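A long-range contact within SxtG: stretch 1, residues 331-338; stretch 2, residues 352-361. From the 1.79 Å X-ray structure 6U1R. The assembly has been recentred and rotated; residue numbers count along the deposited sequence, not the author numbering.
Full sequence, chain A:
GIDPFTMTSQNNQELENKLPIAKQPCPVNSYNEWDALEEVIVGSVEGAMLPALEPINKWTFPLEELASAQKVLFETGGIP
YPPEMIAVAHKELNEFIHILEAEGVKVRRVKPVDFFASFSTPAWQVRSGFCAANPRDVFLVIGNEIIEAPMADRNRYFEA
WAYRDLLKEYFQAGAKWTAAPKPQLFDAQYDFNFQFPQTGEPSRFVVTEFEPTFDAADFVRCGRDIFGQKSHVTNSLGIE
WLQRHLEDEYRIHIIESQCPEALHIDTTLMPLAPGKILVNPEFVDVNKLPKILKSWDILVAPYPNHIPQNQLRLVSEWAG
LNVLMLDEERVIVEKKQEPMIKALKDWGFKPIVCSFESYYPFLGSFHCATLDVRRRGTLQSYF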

ATOM      1  N   VAL A 331      18.679 -15.761 -23.636  1.00 17.68           N
ATOM      2  CA  VAL A 331      17.452 -14.969 -23.752  1.00 15.94           C
ATOM      3  C   VAL A 331      16.338 -15.841 -24.322  1.00 17.01           C
ATOM      4  O   VAL A 331      16.515 -16.484 -25.361  1.00 16.55           O
ATOM      5  N   ILE A 332      15.185 -15.876 -23.633  1.00 16.53           N
ATOM      6  CA  ILE A 332      14.020 -16.606 -24.115  1.00 15.57           C
ATOM      7  C   ILE A 332      13.244 -15.682 -25.043  1.00 15.80           C
ATOM      8  O   ILE A 332      12.958 -14.523 -24.694  1.00 16.28           O
ATOM      9  N   VAL A 333      12.898 -16.194 -26.223  1.00 15.29           N
ATOM     10  CA  VAL A 333      12.272 -15.414 -27.285  1.00 14.45           C
ATOM     11  C   VAL A 333      11.308 -16.337 -28.016  1.00 15.61           C
ATOM     12  O   VAL A 333      11.486 -17.561 -28.043  1.00 15.88           O
ATOM     13  N   GLU A 334      10.258 -15.749 -28.586  1.00 15.61           N
ATOM     14  CA  GLU A 334       9.146 -16.531 -29.110  1.00 15.37           C
ATOM     15  C   GLU A 334       9.441 -17.072 -30.512  1.00 16.60           C
ATOM     16  O   GLU A 334      10.015 -16.387 -31.363  1.00 15.45           O
ATOM     17  N   LYS A 335       8.970 -18.298 -30.753  1.00 18.27           N
ATOM     18  CA  LYS A 335       9.389 -19.089 -31.907  1.00 18.07           C
ATOM     19  C   LYS A 335       9.049 -18.430 -33.240  1.00 21.38           C
ATOM     20  O   LYS A 335       9.809 -18.563 -34.210  1.00 20.62           O
ATOM     21  N   LYS A 336       7.914 -17.742 -33.335  1.00 18.53           N
ATOM     22  CA  LYS A 336       7.562 -17.128 -34.607  1.00 20.88           C
ATOM     23  C   LYS A 336       8.255 -15.787 -34.820  1.00 19.32           C
ATOM     24  O   LYS A 336       8.111 -15.199 -35.893  1.00 20.67           O
ATOM     25  N   GLN A 337       9.030 -15.304 -33.850  1.00 16.60           N
ATOM     26  CA  GLN A 337       9.709 -14.018 -33.992  1.00 16.96           C
ATOM     27  C   GLN A 337      11.071 -14.216 -34.655  1.00 17.69           C
ATOM     28  O   GLN A 337      12.120 -13.970 -34.075  1.00 16.14           O
ATOM     29  N   GLU A 338      11.031 -14.711 -35.889  1.00 18.21           N
ATOM     30  CA  GLU A 338      12.276 -15.096 -36.543  1.00 19.39           C
ATOM     31  C   GLU A 338      13.220 -13.923 -36.737  1.00 17.03           C
ATOM     32  O   GLU A 338      14.435 -14.113 -36.552  1.00 17.94           O
ATOM     33  N   ILE A 352      16.975 -18.821 -26.734  1.00 17.86           N
ATOM     34  CA  ILE A 352      16.320 -20.080 -26.419  1.00 18.46           C
ATOM     35  C   ILE A 352      14.864 -19.902 -26.818  1.00 19.69           C
ATOM     36  O   ILE A 352      14.167 -19.041 -26.267  1.00 19.10           O
ATOM     37  N   VAL A 353      14.427 -20.662 -27.807  1.00 18.73           N
ATOM     38  CA  VAL A 353      13.150 -20.419 -28.458  1.00 19.57           C
ATOM     39  C   VAL A 353      12.050 -21.166 -27.722  1.00 19.67           C
ATOM     40  O   VAL A 353      12.251 -22.277 -27.226  1.00 21.54           O
ATOM     41  N   CYS A 354      10.862 -20.552 -27.668  1.00 18.31           N
ATOM     42  CA  CYS A 354       9.702 -21.141 -27.004  1.00 18.83           C
ATOM     43  C   CYS A 354       8.421 -20.683 -27.699  1.00 17.21           C
ATOM     44  O   CYS A 354       8.275 -19.490 -27.975  1.00 17.39           O
ATOM     45  N   SER A 355       7.485 -21.606 -27.957  1.00 17.73           N
ATOM     46  CA  SER A 355       6.165 -21.239 -28.469  1.00 19.38           C
ATOM     47  C   SER A 355       5.323 -20.652 -27.339  1.00 17.93           C
ATOM     48  O   SER A 355       5.221 -21.245 -26.257  1.00 18.42           O
ATOM     49  N   PHE A 356       4.722 -19.486 -27.587  1.00 17.70           N
ATOM     50  CA  PHE A 356       4.084 -18.739 -26.508  1.00 15.15           C
ATOM     51  C   PHE A 356       3.016 -17.762 -26.995  1.00 16.95           C
ATOM     52  O   PHE A 356       2.510 -16.972 -26.192  1.00 17.36           O
ATOM     53  N   GLU A 357       2.644 -17.800 -28.285  1.00 16.60           N
ATOM     54  CA  GLU A 357       1.613 -16.873 -28.760  1.00 17.02           C
ATOM     55  C   GLU A 357       0.251 -17.111 -28.121  1.00 18.19           C
ATOM     56  O   GLU A 357      -0.578 -16.188 -28.120  1.00 17.87           O
ATOM     57  N   SER A 358       0.003 -18.312 -27.566  1.00 18.13           N
ATOM     58  CA  SER A 358      -1.254 -18.569 -26.864  1.00 18.61           C
ATOM     59  C   SER A 358      -1.369 -17.774 -25.580  1.00 19.00           C
ATOM     60  O   SER A 358      -2.469 -17.676 -25.028  1.00 19.54           O
ATOM     61  N   TYR A 359      -0.261 -17.238 -25.080  1.00 16.44           N
ATOM     62  CA  TYR A 359      -0.284 -16.380 -23.907  1.00 16.39           C
ATOM     63  C   TYR A 359      -0.671 -14.949 -24.243  1.00 16.49           C
ATOM     64  O   TYR A 359      -1.177 -14.237 -23.370  1.00 15.59           O
ATOM     65  N   TYR A 360      -0.470 -14.518 -25.491  1.00 15.16           N
ATOM     66  CA  TYR A 360      -0.678 -13.113 -25.833  1.00 16.98           C
ATOM     67  C   TYR A 360      -2.084 -12.599 -25.520  1.00 16.54           C
ATOM     68  O   TYR A 360      -2.203 -11.417 -25.151  1.00 15.92           O
ATOM     69  N   PRO A 361      -3.163 -13.377 -25.682  1.00 18.62           N
ATOM     70  CA  PRO A 361      -4.499 -12.841 -25.344  1.00 20.26           C
ATOM     71  C   PRO A 361      -4.653 -12.527 -23.873  1.00 18.64           C
ATOM     72  O   PRO A 361      -5.595 -11.814 -23.498  1.00 18.90           O
TER

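This is a parallel strand pairing that is extended past its end by one buried glutamate, Glu 334, and a water. The strands 331-334 and 352-354 run side by side, with Ile 332 paired to Ile 352 and Val 333 to Val 353. Backbone hydrogen bonds hold the register, beginning with Ile 352 N to Val 331 O at 2.7 Å and ending with Lys 335 N to Cys 354 O at 3.1 Å.

The first two pairs alternate across the sheet; the side chains of Glu 334 and Cys 354 diverge. Ile 332 and Ile 352 share one face, both with chi1 m and chi2 t. Their contact is loose, with Ile 332 CG1 4.4 Å from Ile 352 CB. Ile 332 CG2 also lies 4.3 Å from Cys 354 CB. Val 333 (p) and Val 353 (t) lie on the other face. Val 353 CG1 packs against Lys 335, 3.4 Å from Lys 335 CB.

Glu 334 (chi1 t, chi2 m) points sideways at CB, but its end comes nearer to the second stretch. Glu 334 OE2 accepts a hydrogen bond from Phe 356 N at 3.0 Å. Glu 334 OE1 accepts one from Lys 336 N at 2.7 Å, within the turn 334-337. One carboxylate therefore ties its own turn to the loop after the second strand. Glu 334 CG also lies 3.3 Å from Tyr 360 OH.

Glu 357 and Tyr 360, both with chi1 m, point toward the first stretch. Glu 334 OE1 and Glu 357 OE2 are 4.0 Å apart, a close pair of like charges. Water 1 bridges them, donating to Glu 334 OE1 at 2.6 Å and to Glu 357 OE2 at 2.7 Å. Water 1 accepts from Gln 337 NE2 at 2.9 Å and from Tyr 360 OH at 2.8 Å.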

ATOM      1  CB  VAL A 331      17.677 -13.710 -24.627  1.00 14.87           C
ATOM      2  CG1 VAL A 331      18.296 -14.049 -25.972  1.00 18.62           C
ATOM      3  CG2 VAL A 331      16.373 -12.935 -24.807  1.00 15.90           C
ATOM      4  CB  ILE A 332      13.154 -17.117 -22.946  1.00 15.57           C
ATOM      5  CG1 ILE A 332      13.927 -18.205 -22.166  1.00 18.87           C
ATOM      6  CG2 ILE A 332      11.829 -17.685 -23.450  1.00 15.59           C
ATOM      7  CD1 ILE A 332      13.255 -18.696 -20.931  1.00 22.57           C
ATOM      8  CB  VAL A 333      13.354 -14.807 -28.211  1.00 17.17           C
ATOM      9  CG1 VAL A 333      14.325 -15.852 -28.623  1.00 20.06           C
ATOM     10  CG2 VAL A 333      12.759 -14.119 -29.436  1.00 16.37           C
ATOM     11  CB  GLU A 334       7.875 -15.683 -29.124  1.00 15.85           C
ATOM     12  CG  GLU A 334       6.574 -16.493 -28.994  1.00 15.70           C
ATOM     13  CD  GLU A 334       6.160 -17.207 -30.283  1.00 18.57           C
ATOM     14  OE1 GLU A 334       6.364 -16.646 -31.385  1.00 19.33           O
ATOM     15  OE2 GLU A 334       5.599 -18.327 -30.193  1.00 17.43           O
ATOM     16  CB  LYS A 335       8.751 -20.479 -31.810  1.00 23.87           C
ATOM     17  CG  LYS A 335       8.999 -21.376 -33.016  1.00 31.66           C
ATOM     18  CD  LYS A 335       8.833 -22.856 -32.648  1.00 39.43           C
ATOM     19  CE  LYS A 335       9.069 -23.778 -33.847  1.00 48.82           C
ATOM     20  NZ  LYS A 335       8.084 -24.907 -33.892  1.00 57.97           N
ATOM     21  CB  LYS A 336       6.041 -16.975 -34.723  1.00 22.42           C
ATOM     22  CG  LYS A 336       5.310 -18.323 -34.837  1.00 25.95           C
ATOM     23  CD  LYS A 336       3.862 -18.143 -35.246  1.00 30.40           C
ATOM     24  CE  LYS A 336       3.016 -19.372 -34.903  1.00 35.65           C
ATOM     25  NZ  LYS A 336       3.128 -20.427 -35.940  1.00 48.57           N
ATOM     26  CB  GLN A 337       9.849 -13.346 -32.635  1.00 15.43           C
ATOM     27  CG  GLN A 337       8.523 -13.045 -32.008  1.00 16.24           C
ATOM     28  CD  GLN A 337       7.809 -11.903 -32.699  1.00 16.10           C
ATOM     29  OE1 GLN A 337       8.440 -10.907 -33.079  1.00 16.18           O
ATOM     30  NE2 GLN A 337       6.484 -12.022 -32.843  1.00 14.75           N
ATOM     31  CB  GLU A 338      11.970 -15.794 -37.877  1.00 21.05           C
ATOM     32  CG  GLU A 338      11.287 -17.148 -37.703  1.00 25.87           C
ATOM     33  CD  GLU A 338      10.872 -17.766 -39.032  1.00 36.17           C
ATOM     34  OE1 GLU A 338      11.543 -17.503 -40.051  1.00 40.58           O
ATOM     35  OE2 GLU A 338       9.868 -18.500 -39.057  1.00 39.73           O
ATOM     36  CB  ILE A 352      16.467 -20.442 -24.934  1.00 20.39           C
ATOM     37  CG1 ILE A 352      17.953 -20.523 -24.567  1.00 21.91           C
ATOM     38  CG2 ILE A 352      15.753 -21.753 -24.647  1.00 22.07           C
ATOM     39  CD1 ILE A 352      18.245 -20.430 -23.095  1.00 24.33           C
ATOM     40  CB  VAL A 353      13.223 -20.837 -29.940  1.00 21.35           C
ATOM     41  CG1 VAL A 353      11.876 -20.758 -30.560  1.00 23.96           C
ATOM     42  CG2 VAL A 353      14.194 -19.916 -30.692  1.00 19.95           C
ATOM     43  CB  CYS A 354       9.685 -20.732 -25.518  1.00 16.50           C
ATOM     44  SG  CYS A 354       8.362 -21.522 -24.524  1.00 21.03           S
ATOM     45  CB  SER A 355       5.439 -22.446 -29.072  1.00 21.70           C
ATOM     46  OG  SER A 355       6.156 -22.985 -30.169  1.00 27.90           O
ATOM     47  CB  PHE A 356       5.156 -17.991 -25.699  1.00 15.91           C
ATOM     48  CG  PHE A 356       4.823 -17.834 -24.224  1.00 15.24           C
ATOM     49  CD1 PHE A 356       4.593 -18.943 -23.430  1.00 16.81           C
ATOM     50  CD2 PHE A 356       4.755 -16.582 -23.632  1.00 14.55           C
ATOM     51  CE1 PHE A 356       4.309 -18.814 -22.073  1.00 15.60           C
ATOM     52  CE2 PHE A 356       4.474 -16.440 -22.279  1.00 15.31           C
ATOM     53  CZ  PHE A 356       4.241 -17.571 -21.500  1.00 15.45           C
ATOM     54  CB  GLU A 357       1.452 -16.935 -30.276  1.00 17.93           C
ATOM     55  CG  GLU A 357       2.653 -16.412 -31.014  1.00 19.33           C
ATOM     56  CD  GLU A 357       2.345 -16.050 -32.447  1.00 22.20           C
ATOM     57  OE1 GLU A 357       1.454 -16.693 -33.065  1.00 22.86           O
ATOM     58  OE2 GLU A 357       2.997 -15.107 -32.948  1.00 20.58           O
ATOM     59  CB  SER A 358      -1.409 -20.053 -26.522  1.00 22.54           C
ATOM     60  OG  SER A 358      -1.566 -20.821 -27.709  1.00 29.75           O
ATOM     61  CB  TYR A 359       1.090 -16.411 -23.236  1.00 16.13           C
ATOM     62  CG  TYR A 359       1.050 -16.314 -21.722  1.00 15.16           C
ATOM     63  CD1 TYR A 359       0.852 -17.451 -20.937  1.00 13.76           C
ATOM     64  CD2 TYR A 359       1.256 -15.098 -21.072  1.00 15.94           C
ATOM     65  CE1 TYR A 359       0.832 -17.381 -19.549  1.00 15.82           C
ATOM     66  CE2 TYR A 359       1.232 -15.020 -19.679  1.00 14.97           C
ATOM     67  CZ  TYR A 359       1.016 -16.156 -18.927  1.00 15.78           C
ATOM     68  OH  TYR A 359       1.006 -16.089 -17.553  1.00 16.60           O
ATOM     69  CB  TYR A 360      -0.376 -12.888 -27.318  1.00 17.04           C
ATOM     70  CG  TYR A 360       1.069 -13.074 -27.758  1.00 15.61           C
ATOM     71  CD1 TYR A 360       2.090 -13.362 -26.859  1.00 15.23           C
ATOM     72  CD2 TYR A 360       1.402 -12.950 -29.097  1.00 17.26           C
ATOM     73  CE1 TYR A 360       3.398 -13.528 -27.298  1.00 15.95           C
ATOM     74  CE2 TYR A 360       2.690 -13.108 -29.535  1.00 15.02           C
ATOM     75  CZ  TYR A 360       3.685 -13.391 -28.634  1.00 15.51           C
ATOM     76  OH  TYR A 360       4.975 -13.551 -29.059  1.00 16.34           O
ATOM     77  CB  PRO A 361      -5.464 -13.957 -25.771  1.00 22.07           C
ATOM     78  CG  PRO A 361      -4.682 -14.902 -26.597  1.00 22.18           C
ATOM     79  CD  PRO A 361      -3.241 -14.737 -26.239  1.00 18.77           C
TER
HETATM   80  O   HOH W   1       5.273 -14.336 -31.696  1.00 16.31           O